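Local coordinates for putative isomerase (Streptomyces coelicolor A3, PDB 2OQH), which probably dehydrates D-glucarate to 5-dehydro-4-deoxy-D-glucarate, as a member of the mandelate racemase/muconate lactonizing enzyme family of the enolase superfamily, at residues A[71-75]-A[104-108]; A[75-79]-A[97-101]. All blocks are in the same frame, centred on the assembly; numbering follows the deposited sequence.

Contact 1: A[71-75]-A[104-108]; sequences SPFAL and CWDAM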
loop_
_atom_site.group_PDB
_atom_site.type_symbol
_atom_site.label_atom_id
_atom_site.label_comp_id
_atom_site.label_asym_id
_atom_site.label_seq_id
_atom_site.Cartn_x
_atom_site.Cartn_y
_atom_site.Cartn_z
ATOM N N SER A 71 22.876 -15.842 0.338
ATOM C CA SER A 71 21.687 -16.674 0.328
ATOM C C SER A 71 20.460 -15.765 0.340
ATOM O O SER A 71 20.462 -14.731 0.996
ATOM C CB SER A 71 21.675 -17.569 1.566
ATOM O OG SER A 71 20.423 -18.206 1.721
ATOM N N PRO A 72 19.408 -16.122 -0.412
ATOM C CA PRO A 72 18.213 -15.268 -0.408
ATOM C C PRO A 72 17.542 -15.316 0.967
ATOM O O PRO A 72 16.722 -14.465 1.310
ATOM C CB PRO A 72 17.350 -15.873 -1.518
ATOM C CG PRO A 72 17.778 -17.311 -1.540
ATOM C CD PRO A 72 19.270 -17.218 -1.389
ATOM N N PHE A 73 17.923 -16.316 1.752
ATOM C CA PHE A 73 17.399 -16.511 3.097
ATOM C C PHE A 73 18.027 -15.569 4.125
ATOM O O PHE A 73 17.512 -15.429 5.241
ATOM C CB PHE A 73 17.657 -17.948 3.543
ATOM C CG PHE A 73 16.725 -18.954 2.935
ATOM C CD1 PHE A 73 15.501 -19.235 3.539
ATOM C CD2 PHE A 73 17.068 -19.626 1.760
ATOM C CE1 PHE A 73 14.629 -20.177 2.987
ATOM C CE2 PHE A 73 16.201 -20.574 1.196
ATOM C CZ PHE A 73 14.982 -20.847 1.810
ATOM N N ALA A 74 19.135 -14.935 3.762
ATOM C CA ALA A 74 19.825 -14.041 4.689
ATOM C C ALA A 74 19.318 -12.601 4.635
ATOM O O ALA A 74 20.088 -11.673 4.389
ATOM C CB ALA A 74 21.329 -14.085 4.417
ATOM N N LEU A 75 18.024 -12.419 4.886
ATOM C CA LEU A 75 17.414 -11.091 4.856
ATOM C C LEU A 75 17.882 -10.168 5.979
ATOM O O LEU A 75 18.123 -8.988 5.747
ATOM C CB LEU A 75 15.883 -11.210 4.880
ATOM C CG LEU A 75 15.268 -11.708 3.565
ATOM C CD1 LEU A 75 13.761 -11.820 3.695
ATOM C CD2 LEU A 75 15.633 -10.745 2.440
ATOM N N CYS A 104 13.506 -11.946 -2.781
ATOM C CA CYS A 104 14.115 -12.996 -1.965
ATOM C C CYS A 104 13.054 -13.897 -1.320
ATOM O O CYS A 104 13.234 -15.112 -1.233
ATOM C CB CYS A 104 15.014 -12.379 -0.888
ATOM S SG CYS A 104 16.546 -11.675 -1.516
ATOM N N TRP A 105 11.954 -13.304 -0.862
ATOM C CA TRP A 105 10.882 -14.087 -0.260
ATOM C C TRP A 105 10.278 -15.012 -1.314
ATOM O O TRP A 105 9.966 -16.167 -1.043
ATOM C CB TRP A 105 9.788 -13.171 0.298
ATOM C CG TRP A 105 10.056 -12.692 1.699
ATOM C CD1 TRP A 105 10.589 -11.491 2.072
ATOM C CD2 TRP A 105 9.802 -13.412 2.909
ATOM N NE1 TRP A 105 10.677 -11.419 3.443
ATOM C CE2 TRP A 105 10.202 -12.586 3.982
ATOM C CE3 TRP A 105 9.275 -14.683 3.194
ATOM C CZ2 TRP A 105 10.092 -12.988 5.319
ATOM C CZ3 TRP A 105 9.167 -15.085 4.525
ATOM C CH2 TRP A 105 9.573 -14.237 5.569
ATOM N N ASP A 106 10.100 -14.481 -2.517
ATOM C CA ASP A 106 9.545 -15.260 -3.613
ATOM C C ASP A 106 10.479 -16.446 -3.877
ATOM O O ASP A 106 10.025 -17.583 -4.008
ATOM C CB ASP A 106 9.413 -14.368 -4.850
ATOM C CG ASP A 106 8.704 -15.054 -6.007
ATOM O OD1 ASP A 106 7.721 -15.796 -5.769
ATOM O OD2 ASP A 106 9.126 -14.822 -7.163
ATOM N N ALA A 107 11.781 -16.178 -3.929
ATOM C CA ALA A 107 12.778 -17.222 -4.157
ATOM C C ALA A 107 12.771 -18.249 -3.018
ATOM O O ALA A 107 12.941 -19.444 -3.252
ATOM C CB ALA A 107 14.166 -16.599 -4.295
HETATM N N MSE A 108 12.579 -17.774 -1.788
HETATM C CA MSE A 108 12.540 -18.644 -0.615
HETATM C C MSE A 108 11.357 -19.605 -0.680
HETATM O O MSE A 108 11.481 -20.787 -0.349
HETATM C CB MSE A 108 12.441 -17.804 0.668
HETATM C CG MSE A 108 13.763 -17.195 1.148
HETATM SE SE MSE A 108 13.467 -15.982 2.656
HETATM C CE MSE A 108 13.902 -14.337 1.775
#
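Phe73 lays one face of its ring over the side chain of Met108, modelled as selenomethionine, at the exposed side of the contact. Met108 CG stands almost on the ring normal, 3.6 Å from the Phe73 centroid and 14° off the perpendicular, a CH-pi contact. The selenium lies further out, with SE 4.6 Å from the same centroid in an oblique Met-aromatic approach. Although the first side-chain bond of Phe73 points away from the helix, CG stands anti to the carbonyl carbon (chi1 -77°), a setting that swings the ring back over Met108.

Most of the remaining side-chain packing is apolar. Pro72 meets two helix residues one turn apart through its CB: Pro72 CB is 4.2 Å from Cys104 CB and 4.3 Å from Ala107 CB. Leu75 divides its two methyls. Leu75 CD2 rests on Cys104 CB at 3.8 Å, while Leu75 CD1 lies 3.6 Å from Trp105 CD1, at the pyrrole part of the indole, the two side chains crossing at about a right angle. Putting an alanine here removes both methyls, which would probably open a gap between Cys104 and Trp105 and leave the indole less firmly held.

Hydrogen bonds shape the loop from within and do not cross to the helix. Ser71 OG accepts from Phe73 N at 3.1 Å, an ST turn, inside a type I turn from Ser71 to Ala74, the N-cap residue of helix 75-81.

Pro72 and Phe73 also touch Leu3, and Trp105 reaches helix 116-119. Asp106 accepts from the backbone N of Trp47, in strand 45-51, and of Leu353, so that helix 85-112 joins this loop to the three-stranded sheet of the N-terminal capping domain.

Contact 2: A[75-79]-A[97-101]; sequences LEAFH and IAAVD
A histidine-carboxylate hydrogen bond bridges two nearly antiparallel helices, His79 NE2 donating to Asp101 OD1 at 2.7 Å. The axes of the short helical segments stay 11.4 Å apart and run at 164°, a distance bridged by the two side chains. The oxygen lies close to the imidazole plane, whereas the N-H comes to the anti side of OD1, 31° out of the carboxylate plane. Both methyls of Leu75 also approach OD1, giving the bond an apolar flank.

Beside it, Ile97 CG2 packs obliquely on the imidazole, 3.4 Å from His79 CE1, and also touches Phe78. With CG anti to the backbone N (chi1 170°), Phe78 lies against helix 85-112, and its CZ meets Val100 CG1 at 3.7 Å. Leu67 and helix 54-63 extend this apolar layer around Val100.

The second carboxylate oxygen, OD2, accepts from the backbone N of Ile277, the first residue of helix 277-289. Asp101 therefore has a partner on each oxygen, which fixes its rotation and ties helix 75-81 of the capping domain to a helix of the barrel domain; the carboxylate is likely to keep His79 protonated at NE2.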
loop_
_atom_site.group_PDB
_atom_site.type_symbol
_atom_site.label_atom_id
_atom_site.label_comp_id
_atom_site.label_asym_id
_atom_site.label_seq_id
_atom_site.Cartn_x
_atom_site.Cartn_y
_atom_site.Cartn_z
ATOM N N LEU A 75 18.024 -12.419 4.886
ATOM C CA LEU A 75 17.414 -11.091 4.856
ATOM C C LEU A 75 17.882 -10.168 5.979
ATOM O O LEU A 75 18.123 -8.988 5.747
ATOM C CB LEU A 75 15.883 -11.210 4.880
ATOM C CG LEU A 75 15.268 -11.708 3.565
ATOM C CD1 LEU A 75 13.761 -11.820 3.695
ATOM C CD2 LEU A 75 15.633 -10.745 2.440
ATOM N N GLU A 76 18.013 -10.706 7.189
ATOM C CA GLU A 76 18.463 -9.909 8.330
ATOM C C GLU A 76 19.822 -9.309 8.005
ATOM O O GLU A 76 20.052 -8.129 8.244
ATOM C CB GLU A 76 18.563 -10.778 9.594
ATOM C CG GLU A 76 17.222 -11.219 10.165
ATOM C CD GLU A 76 16.603 -10.203 11.128
ATOM O OE1 GLU A 76 17.121 -9.071 11.242
ATOM O OE2 GLU A 76 15.592 -10.542 11.774
ATOM N N ALA A 77 20.716 -10.124 7.448
ATOM C CA ALA A 77 22.054 -9.660 7.091
ATOM C C ALA A 77 21.980 -8.599 6.000
ATOM O O ALA A 77 22.697 -7.591 6.044
ATOM C CB ALA A 77 22.909 -10.829 6.627
ATOM N N PHE A 78 21.106 -8.823 5.025
ATOM C CA PHE A 78 20.927 -7.882 3.923
ATOM C C PHE A 78 20.450 -6.502 4.384
ATOM O O PHE A 78 21.032 -5.476 4.025
ATOM C CB PHE A 78 19.922 -8.440 2.918
ATOM C CG PHE A 78 19.492 -7.441 1.888
ATOM C CD1 PHE A 78 20.426 -6.849 1.046
ATOM C CD2 PHE A 78 18.156 -7.070 1.776
ATOM C CE1 PHE A 78 20.032 -5.892 0.099
ATOM C CE2 PHE A 78 17.755 -6.114 0.832
ATOM C CZ PHE A 78 18.697 -5.526 -0.004
ATOM N N HIS A 79 19.373 -6.477 5.159
ATOM C CA HIS A 79 18.840 -5.214 5.651
ATOM C C HIS A 79 19.863 -4.458 6.486
ATOM O O HIS A 79 20.029 -3.253 6.317
ATOM C CB HIS A 79 17.571 -5.451 6.465
ATOM C CG HIS A 79 16.376 -5.767 5.625
ATOM N ND1 HIS A 79 15.765 -4.828 4.821
ATOM C CD2 HIS A 79 15.709 -6.927 5.425
ATOM C CE1 HIS A 79 14.773 -5.398 4.160
ATOM N NE2 HIS A 79 14.717 -6.672 4.508
ATOM N N ILE A 97 14.988 -1.264 -1.560
ATOM C CA ILE A 97 15.248 -2.385 -0.666
ATOM C C ILE A 97 14.069 -3.360 -0.668
ATOM O O ILE A 97 14.260 -4.573 -0.749
ATOM C CB ILE A 97 15.512 -1.875 0.776
ATOM C CG1 ILE A 97 16.861 -1.148 0.813
ATOM C CG2 ILE A 97 15.446 -3.032 1.770
ATOM C CD1 ILE A 97 17.198 -0.492 2.134
ATOM N N ALA A 98 12.852 -2.830 -0.594
ATOM C CA ALA A 98 11.655 -3.672 -0.583
ATOM C C ALA A 98 11.557 -4.597 -1.804
ATOM O O ALA A 98 11.181 -5.761 -1.681
ATOM C CB ALA A 98 10.399 -2.797 -0.483
ATOM N N ALA A 99 11.886 -4.071 -2.981
ATOM C CA ALA A 99 11.843 -4.852 -4.222
ATOM C C ALA A 99 12.730 -6.092 -4.094
ATOM O O ALA A 99 12.324 -7.198 -4.449
ATOM C CB ALA A 99 12.313 -3.996 -5.392
ATOM N N VAL A 100 13.945 -5.893 -3.586
ATOM C CA VAL A 100 14.888 -6.987 -3.391
ATOM C C VAL A 100 14.381 -7.918 -2.297
ATOM O O VAL A 100 14.524 -9.138 -2.391
ATOM C CB VAL A 100 16.283 -6.449 -2.993
ATOM C CG1 VAL A 100 17.250 -7.601 -2.744
ATOM C CG2 VAL A 100 16.810 -5.534 -4.095
ATOM N N ASP A 101 13.788 -7.332 -1.260
ATOM C CA ASP A 101 13.258 -8.097 -0.144
ATOM C C ASP A 101 12.198 -9.066 -0.646
ATOM O O ASP A 101 12.230 -10.255 -0.325
ATOM C CB ASP A 101 12.634 -7.160 0.897
ATOM C CG ASP A 101 12.130 -7.900 2.126
ATOM O OD1 ASP A 101 12.923 -8.120 3.062
ATOM O OD2 ASP A 101 10.942 -8.272 2.150
#

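Both contacts press one continuous stretch of chain, the loop at 71-75 and the helix that follows it, against successive turns of helix 85-112, and Leu75 takes part in each. Their centres are 8 Å apart. Contact 1 is partly buried, with Phe73 exposed to solvent, and relies on apolar and aromatic packing, with no hydrogen bond crossing between its segments. Contact 2 is more buried and closer to the centre of the chain; it sets a single polar pair among apolar side chains. Through that pair it connects to the barrel helix 277-289, whereas contact 1 stays mainly against elements of the capping domain.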